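Local coordinates for protein polyketide synthase PksL (PDB 5E1V) that probably dehydrates beta-hydroxyacyl intermediates attached to their carrier during bacillaene assembly, as the dehydratase domain of a trans-acyltransferase polyketide synthase split module, at residues 30-35 against 191-196. Numbering follows the deposited sequence.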
# COMPACT_ATOMS: atom_id res chain seq x y z
N PRO A 30 -2.24 7.63 -0.45
CA PRO A 30 -2.56 6.29 -0.97
C PRO A 30 -3.01 5.39 0.15
O PRO A 30 -2.47 5.36 1.26
CB PRO A 30 -1.25 5.80 -1.64
CG PRO A 30 -0.40 7.01 -1.78
CD PRO A 30 -0.84 7.97 -0.70
N GLY A 31 -4.10 4.68 -0.11
CA GLY A 31 -4.63 3.80 0.88
C GLY A 31 -3.60 2.76 1.29
O GLY A 31 -3.68 2.27 2.36
N LEU A 32 -2.68 2.39 0.42
CA LEU A 32 -1.66 1.34 0.71
C LEU A 32 -0.55 1.86 1.69
O LEU A 32 0.22 1.09 2.21
CB LEU A 32 -1.04 0.79 -0.55
CG LEU A 32 -2.01 -0.13 -1.33
CD1 LEU A 32 -1.42 -0.39 -2.69
CD2 LEU A 32 -2.18 -1.43 -0.56
N ALA A 33 -0.59 3.16 1.96
CA ALA A 33 0.29 3.80 2.92
C ALA A 33 -0.08 3.49 4.33
O ALA A 33 0.70 3.68 5.24
CB ALA A 33 0.33 5.30 2.67
N TYR A 34 -1.31 2.99 4.56
CA TYR A 34 -1.71 2.63 5.95
C TYR A 34 -0.86 1.50 6.55
O TYR A 34 -0.85 1.33 7.80
CB TYR A 34 -3.22 2.26 5.98
CG TYR A 34 -4.13 3.43 5.93
CD1 TYR A 34 -4.05 4.41 6.86
CD2 TYR A 34 -5.08 3.56 4.93
CE1 TYR A 34 -4.95 5.51 6.86
CE2 TYR A 34 -5.98 4.61 4.89
CZ TYR A 34 -5.97 5.56 5.87
OH TYR A 34 -6.81 6.63 5.82
N ILE A 35 -0.33 0.61 5.73
CA ILE A 35 0.53 -0.50 6.24
C ILE A 35 1.76 0.06 7.01
O ILE A 35 2.01 -0.28 8.18
CB ILE A 35 0.97 -1.43 5.11
CG1 ILE A 35 -0.31 -2.08 4.50
CG2 ILE A 35 1.90 -2.46 5.64
CD1 ILE A 35 -0.09 -2.71 3.17
N THR A 191 5.68 3.93 -1.54
CA THR A 191 5.97 3.84 -2.96
C THR A 191 6.19 2.44 -3.51
O THR A 191 5.73 2.05 -4.60
CB THR A 191 7.23 4.74 -3.21
OG1 THR A 191 6.87 6.10 -2.85
CG2 THR A 191 7.56 4.76 -4.58
N LEU A 192 6.87 1.63 -2.73
CA LEU A 192 7.02 0.22 -3.10
C LEU A 192 5.68 -0.48 -3.06
O LEU A 192 5.36 -1.22 -3.96
CB LEU A 192 8.00 -0.40 -2.16
CG LEU A 192 9.48 0.02 -2.21
CD1 LEU A 192 10.26 -0.79 -1.25
CD2 LEU A 192 10.02 -0.15 -3.62
N ILE A 193 4.87 -0.26 -2.01
CA ILE A 193 3.61 -0.98 -1.88
C ILE A 193 2.63 -0.41 -2.95
O ILE A 193 2.04 -1.16 -3.70
CB ILE A 193 2.95 -0.90 -0.49
CG1 ILE A 193 3.94 -1.17 0.68
CG2 ILE A 193 1.78 -1.91 -0.48
CD1 ILE A 193 4.74 -2.42 0.58
N ASP A 194 2.49 0.91 -3.05
CA ASP A 194 1.61 1.46 -4.06
C ASP A 194 2.01 0.99 -5.49
O ASP A 194 1.17 0.63 -6.32
CB ASP A 194 1.44 2.98 -3.91
CG ASP A 194 0.46 3.53 -4.88
OD1 ASP A 194 -0.79 3.35 -4.67
OD2 ASP A 194 0.96 4.07 -5.90
N GLY A 195 3.31 1.06 -5.77
CA GLY A 195 3.84 0.63 -7.08
C GLY A 195 3.47 -0.82 -7.39
O GLY A 195 3.22 -1.19 -8.55
N SER A 196 3.42 -1.65 -6.35
CA SER A 196 3.03 -3.03 -6.49
C SER A 196 1.54 -3.18 -6.87
O SER A 196 1.22 -4.06 -7.71
CB SER A 196 3.34 -3.82 -5.22
OG SER A 196 4.76 -3.92 -4.93
O HOH W 1 -2.74 2.95 -2.47
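A buried interface between the two hot-dog helices of a double hot-dog fold joins residues 30-35, which run into helix 34-44, to the early part of helix 190-203. It illustrates how an apolar contact and a water bridge can share one small interface. L32 carries the apolar part, approaching I193 obliquely. With CG beside its backbone N (chi1 -73°) and an extended outer torsion, it lays CB against I193 CG2 at 3.9 Å and pushes CD1 over the helix backbone, 3.7 Å from I193 O and 3.8 Å from the CA of D194. I193 presents CG2 because that methyl stands anti to its backbone N. I35, three residues on, adds CD1 at 4.2 Å from the same I193 CG2. Outside the two segments, Y220, L266 and F269 pack on L32.

The polar half is indirect. The backbone N of L32 donates to a water (2.9 Å to its oxygen), which in turn donates to D194 OD1 at 3.0 Å. D194 reaches this position with CG anti to its backbone N (chi1 -176°); P30 CB lies 3.9 Å from OD1, while a weak hydrogen bond links OD2 to NE2 of H152.

P30 closes an HxxxGxxxxP signature and D194 follows HPTLI, sequence features that place them at the active-site motifs of polyketide synthase dehydratases, where an aspartate of the second hot dog probably serves as the catalytic acid. The donated water bond would tend to favour a carboxylate, whereas the apolar neighbours P30 and L32 may work in the other direction, so the acidity could be shifted either way.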